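PDB 5LKW: putative OmpA family lipoprotein from Burkholderia cenocepacia, which binds the diaminopimelic acid of peptidoglycan and, as part of the Tol-Pal system, probably helps maintain outer-membrane integrity and invaginate that membrane during cell division. Local coordinates for residues Q47-R59 and L68-M80. Numbering follows the deposited sequence.
With API (2,6-diaminopimelic acid), chain C.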
loop_
_atom_site.group_PDB
_atom_site.type_symbol
_atom_site.label_atom_id
_atom_site.label_comp_id
_atom_site.label_asym_id
_atom_site.label_seq_id
_atom_site.Cartn_x
_atom_site.Cartn_y
_atom_site.Cartn_z
ATOM N N GLN A 47 19.075 -4.591 -1.108
ATOM C CA GLN A 47 19.016 -4.530 -2.565
ATOM C C GLN A 47 17.559 -4.422 -3.078
ATOM O O GLN A 47 17.305 -3.842 -4.145
ATOM C CB GLN A 47 19.700 -5.793 -3.110
ATOM C CG GLN A 47 18.873 -7.112 -3.036
ATOM C CD GLN A 47 19.073 -8.002 -1.768
ATOM O OE1 GLN A 47 19.826 -7.675 -0.851
ATOM N NE2 GLN A 47 18.387 -9.151 -1.751
ATOM N N ARG A 48 16.627 -4.976 -2.291
ATOM C CA ARG A 48 15.183 -4.974 -2.582
ATOM C C ARG A 48 14.518 -3.618 -2.491
ATOM O O ARG A 48 14.573 -2.964 -1.472
ATOM C CB ARG A 48 14.439 -5.946 -1.665
ATOM C CG ARG A 48 14.422 -7.338 -2.182
ATOM C CD ARG A 48 13.662 -7.361 -3.512
ATOM N NE ARG A 48 13.447 -8.729 -3.959
ATOM C CZ ARG A 48 12.884 -9.067 -5.113
ATOM N NH1 ARG A 48 12.445 -8.139 -5.962
ATOM N NH2 ARG A 48 12.736 -10.344 -5.396
ATOM N N HIS A 49 13.864 -3.242 -3.585
ATOM C CA HIS A 49 13.096 -2.026 -3.682
ATOM C C HIS A 49 11.584 -2.314 -3.838
ATOM O O HIS A 49 11.185 -3.234 -4.548
ATOM C CB HIS A 49 13.636 -1.174 -4.821
ATOM C CG HIS A 49 14.900 -0.447 -4.466
ATOM N ND1 HIS A 49 15.987 -1.078 -3.893
ATOM C CD2 HIS A 49 15.242 0.859 -4.584
ATOM C CE1 HIS A 49 16.950 -0.198 -3.686
ATOM N NE2 HIS A 49 16.527 0.983 -4.107
ATOM N N VAL A 50 10.765 -1.511 -3.169
ATOM C CA VAL A 50 9.318 -1.711 -3.187
ATOM C C VAL A 50 8.709 -0.386 -3.622
ATOM O O VAL A 50 9.098 0.678 -3.158
ATOM C CB VAL A 50 8.768 -2.185 -1.795
ATOM C CG1 VAL A 50 8.968 -1.127 -0.707
ATOM C CG2 VAL A 50 7.312 -2.585 -1.863
ATOM N N LEU A 51 7.763 -0.472 -4.544
ATOM C CA LEU A 51 6.977 0.669 -4.918
ATOM C C LEU A 51 5.676 0.582 -4.153
ATOM O O LEU A 51 4.981 -0.417 -4.243
ATOM C CB LEU A 51 6.682 0.607 -6.410
ATOM C CG LEU A 51 5.955 1.784 -7.004
ATOM C CD1 LEU A 51 6.852 3.037 -7.093
ATOM C CD2 LEU A 51 5.458 1.334 -8.416
ATOM N N ILE A 52 5.317 1.640 -3.440
ATOM C CA ILE A 52 4.075 1.615 -2.663
ATOM C C ILE A 52 3.091 2.522 -3.392
ATOM O O ILE A 52 3.278 3.715 -3.414
ATOM C CB ILE A 52 4.293 2.137 -1.194
ATOM C CG1 ILE A 52 5.260 1.234 -0.382
ATOM C CG2 ILE A 52 2.951 2.273 -0.414
ATOM C CD1 ILE A 52 5.924 2.088 0.710
ATOM N N GLN A 53 2.049 1.933 -3.984
ATOM C CA GLN A 53 1.033 2.612 -4.809
ATOM C C GLN A 53 -0.301 2.763 -4.032
ATOM O O GLN A 53 -0.946 1.755 -3.678
ATOM C CB GLN A 53 0.713 1.782 -6.049
ATOM C CG GLN A 53 1.889 1.341 -6.899
ATOM C CD GLN A 53 1.418 0.783 -8.220
ATOM O OE1 GLN A 53 0.679 -0.200 -8.261
ATOM N NE2 GLN A 53 1.832 1.413 -9.308
ATOM N N GLY A 54 -0.684 4.012 -3.784
ATOM C CA GLY A 54 -1.974 4.393 -3.212
ATOM C C GLY A 54 -3.063 4.579 -4.276
ATOM O O GLY A 54 -2.828 5.184 -5.322
ATOM N N ASN A 55 -4.231 4.044 -3.980
ATOM C CA ASN A 55 -5.409 3.998 -4.862
ATOM C C ASN A 55 -6.587 4.503 -3.997
ATOM O O ASN A 55 -6.518 4.488 -2.754
ATOM C CB ASN A 55 -5.687 2.576 -5.409
ATOM C CG ASN A 55 -4.519 1.995 -6.252
ATOM O OD1 ASN A 55 -4.518 2.143 -7.456
ATOM N ND2 ASN A 55 -3.523 1.373 -5.602
ATOM N N THR A 56 -7.658 4.964 -4.640
ATOM C CA THR A 56 -8.794 5.493 -3.927
ATOM C C THR A 56 -10.048 4.886 -4.622
ATOM O O THR A 56 -9.962 4.359 -5.735
ATOM C CB THR A 56 -8.870 7.053 -4.023
ATOM O OG1 THR A 56 -9.254 7.423 -5.369
ATOM C CG2 THR A 56 -7.553 7.730 -3.641
ATOM N N ASP A 57 -11.205 4.949 -4.008
ATOM C CA ASP A 57 -12.404 4.699 -4.852
ATOM C C ASP A 57 -12.755 5.953 -5.741
ATOM O O ASP A 57 -12.057 6.955 -5.697
ATOM C CB ASP A 57 -13.599 4.124 -4.073
ATOM C CG ASP A 57 -14.170 5.116 -3.058
ATOM O OD1 ASP A 57 -14.532 6.237 -3.471
ATOM O OD2 ASP A 57 -14.273 4.785 -1.849
ATOM N N GLU A 58 -13.759 5.840 -6.619
ATOM C CA GLU A 58 -13.948 6.808 -7.728
ATOM C C GLU A 58 -14.657 8.107 -7.271
ATOM O O GLU A 58 -14.770 9.128 -8.029
ATOM C CB GLU A 58 -14.707 6.138 -8.882
ATOM C CG GLU A 58 -16.187 5.748 -8.423
ATOM C CD GLU A 58 -16.872 4.721 -9.342
ATOM O OE1 GLU A 58 -17.859 4.115 -8.885
ATOM O OE2 GLU A 58 -16.472 4.534 -10.513
ATOM N N ARG A 59 -15.138 8.083 -6.039
ATOM C CA ARG A 59 -15.921 9.187 -5.542
ATOM C C ARG A 59 -14.988 10.357 -5.286
ATOM O O ARG A 59 -13.927 10.237 -4.625
ATOM C CB ARG A 59 -16.659 8.824 -4.265
ATOM C CG ARG A 59 -17.707 7.756 -4.423
ATOM C CD ARG A 59 -18.235 7.423 -3.019
ATOM N NE ARG A 59 -17.296 6.632 -2.197
ATOM C CZ ARG A 59 -17.570 6.178 -0.970
ATOM N NH1 ARG A 59 -18.775 6.433 -0.406
ATOM N NH2 ARG A 59 -16.669 5.421 -0.314
ATOM N N LEU A 68 -5.337 12.045 -1.878
ATOM C CA LEU A 68 -5.677 10.955 -0.973
ATOM C C LEU A 68 -4.806 9.693 -1.240
ATOM O O LEU A 68 -4.183 9.113 -0.313
ATOM C CB LEU A 68 -7.192 10.650 -1.082
ATOM C CG LEU A 68 -7.680 9.457 -0.238
ATOM C CD1 LEU A 68 -7.263 9.637 1.236
ATOM C CD2 LEU A 68 -9.206 9.338 -0.354
ATOM N N GLY A 69 -4.749 9.255 -2.482
ATOM C CA GLY A 69 -3.870 8.114 -2.803
ATOM C C GLY A 69 -2.434 8.333 -2.313
ATOM O O GLY A 69 -1.835 7.429 -1.786
ATOM N N GLN A 70 -1.882 9.541 -2.508
ATOM C CA GLN A 70 -0.517 9.855 -2.052
ATOM C C GLN A 70 -0.374 9.656 -0.559
ATOM O O GLN A 70 0.577 9.005 -0.078
ATOM C CB GLN A 70 -0.042 11.272 -2.530
ATOM C CG GLN A 70 1.440 11.533 -2.286
ATOM C CD GLN A 70 2.398 10.535 -2.966
ATOM O OE1 GLN A 70 2.201 10.137 -4.101
ATOM N NE2 GLN A 70 3.493 10.197 -2.279
ATOM N N LYS A 71 -1.338 10.162 0.185
ATOM C CA LYS A 71 -1.296 10.091 1.635
ATOM C C LYS A 71 -1.376 8.641 2.134
ATOM O O LYS A 71 -0.667 8.234 3.073
ATOM C CB LYS A 71 -2.402 10.973 2.216
ATOM C CG LYS A 71 -1.971 12.469 2.428
ATOM C CD LYS A 71 -3.158 13.306 2.884
ATOM C CE LYS A 71 -2.723 14.582 3.698
ATOM N NZ LYS A 71 -1.575 15.225 2.974
ATOM N N ARG A 72 -2.210 7.841 1.480
ATOM C CA ARG A 72 -2.227 6.356 1.692
ATOM C C ARG A 72 -0.841 5.697 1.430
ATOM O O ARG A 72 -0.350 4.893 2.223
ATOM C CB ARG A 72 -3.317 5.741 0.799
ATOM C CG ARG A 72 -4.733 6.172 1.221
ATOM C CD ARG A 72 -5.874 5.517 0.450
ATOM N NE ARG A 72 -7.146 5.747 1.158
ATOM C CZ ARG A 72 -8.353 5.840 0.585
ATOM N NH1 ARG A 72 -8.544 5.695 -0.734
ATOM N NH2 ARG A 72 -9.397 6.062 1.345
ATOM N N ALA A 73 -0.179 6.050 0.343
ATOM C CA ALA A 73 1.103 5.377 0.074
ATOM C C ALA A 73 2.152 5.782 1.156
ATOM O O ALA A 73 3.000 4.945 1.592
ATOM C CB ALA A 73 1.574 5.650 -1.367
ATOM N N GLU A 74 2.021 7.012 1.637
ATOM C CA GLU A 74 2.959 7.650 2.572
ATOM C C GLU A 74 2.751 7.117 3.966
ATOM O O GLU A 74 3.737 6.790 4.656
ATOM C CB GLU A 74 2.863 9.184 2.529
ATOM C CG GLU A 74 3.489 9.770 1.242
ATOM C CD GLU A 74 3.396 11.303 1.112
ATOM O OE1 GLU A 74 2.585 11.955 1.837
ATOM O OE2 GLU A 74 4.124 11.830 0.231
ATOM N N ALA A 75 1.469 6.978 4.356
ATOM C CA ALA A 75 1.086 6.241 5.553
ATOM C C ALA A 75 1.732 4.825 5.664
ATOM O O ALA A 75 2.203 4.434 6.728
ATOM C CB ALA A 75 -0.456 6.204 5.691
ATOM N N VAL A 76 1.775 4.059 4.569
ATOM C CA VAL A 76 2.388 2.724 4.557
ATOM C C VAL A 76 3.947 2.820 4.633
ATOM O O VAL A 76 4.589 2.108 5.408
ATOM C CB VAL A 76 1.959 1.931 3.298
ATOM C CG1 VAL A 76 2.731 0.613 3.185
ATOM C CG2 VAL A 76 0.387 1.709 3.247
ATOM N N ARG A 77 4.516 3.661 3.804
ATOM C CA ARG A 77 5.980 3.963 3.812
ATOM C C ARG A 77 6.415 4.381 5.211
ATOM O O ARG A 77 7.337 3.806 5.779
ATOM C CB ARG A 77 6.331 5.038 2.753
ATOM C CG ARG A 77 7.873 5.382 2.665
ATOM C CD ARG A 77 8.144 6.699 1.961
ATOM N NE ARG A 77 7.587 7.760 2.798
ATOM C CZ ARG A 77 7.248 8.983 2.402
ATOM N NH1 ARG A 77 7.412 9.380 1.141
ATOM N NH2 ARG A 77 6.722 9.814 3.300
ATOM N N ARG A 78 5.679 5.320 5.800
ATOM C CA ARG A 78 5.954 5.803 7.140
ATOM C C ARG A 78 5.937 4.689 8.188
ATOM O O ARG A 78 6.842 4.594 9.045
ATOM C CB ARG A 78 4.943 6.902 7.494
ATOM C CG ARG A 78 4.744 7.117 8.981
ATOM C CD ARG A 78 4.098 8.477 9.269
ATOM N NE ARG A 78 2.653 8.399 9.119
ATOM C CZ ARG A 78 1.952 8.904 8.099
ATOM N NH1 ARG A 78 2.547 9.555 7.099
ATOM N NH2 ARG A 78 0.631 8.747 8.087
ATOM N N ALA A 79 4.909 3.839 8.144
ATOM C CA ALA A 79 4.840 2.675 9.041
ATOM C C ALA A 79 6.015 1.750 8.857
ATOM O O ALA A 79 6.460 1.126 9.814
ATOM C CB ALA A 79 3.537 1.873 8.817
ATOM N N MET A 80 6.503 1.599 7.624
ATOM C CA MET A 80 7.711 0.777 7.451
ATOM C C MET A 80 8.994 1.544 7.797
ATOM O O MET A 80 9.884 0.979 8.391
ATOM C CB MET A 80 7.768 0.083 6.073
ATOM C CG MET A 80 6.638 -0.962 5.891
ATOM S SD MET A 80 6.934 -2.152 4.558
ATOM C CE MET A 80 6.927 -1.132 3.100
HETATM C C API C . -11.756 7.336 -0.851
HETATM C CA API C . -12.580 8.493 -1.362
HETATM C C3 API C . -14.031 8.601 -0.895
HETATM C C4 API C . -14.656 9.858 -1.535
HETATM C C5 API C . -15.371 10.803 -0.551
HETATM C C6 API C . -15.831 12.135 -1.173
HETATM O O API C . -11.146 6.718 -1.714
HETATM O OXT API C . -11.643 6.984 0.346
HETATM N N API C . -12.608 8.338 -2.815
#
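With CG anti to the carbonyl carbon (chi1 -66°) and the chain extended from CG to NE, Arg72 reaches from its helix alongside Asn55 and Thr56 to the ligand, crossing Thr56 at about a right angle. There NH1 meets Asn55 O at 3.1 Å, within the carbonyl plane and on a lone pair, and also bonds the ligand carboxylate, whose other oxygen, OXT, takes NH2 at 2.6 Å. Arginine suits this place because its flat, charged group can pair with both carboxylate oxygens while NE bonds Ser24 O; Leu68 CD2 covers one guanidinium face. Asp57 receives the ligand from the loop: its backbone N donates to API O, and Asp57 OD1 accepts from API N at 2.9 Å. Arg59 grips the Asp57 carboxylate side-on, with NE on OD1 and NH2 on OD2, and Arg114 forms a salt bridge to OD2, so the acid is held in position by its neighbours.

Behind the pocket, the axes of strand 50-55 and helix 68-80 approach to 6.1 Å because two glycines face one another. Gly54 CA lies 3.4 Å from Gly69 O in a nearly straight CA-H...O contact. Small Ala73 fits against Ile52 O, while branched Ile52 sets CG2 against Val76 and CD1 against Arg77 CB (3.6 Å) and flexible Met80. This is the first strand-helix pair of a beta-alpha-beta unit in the OmpA-like domain, the loop that follows the strand carrying the diaminopimelate-binding residues Asp57 and Arg59.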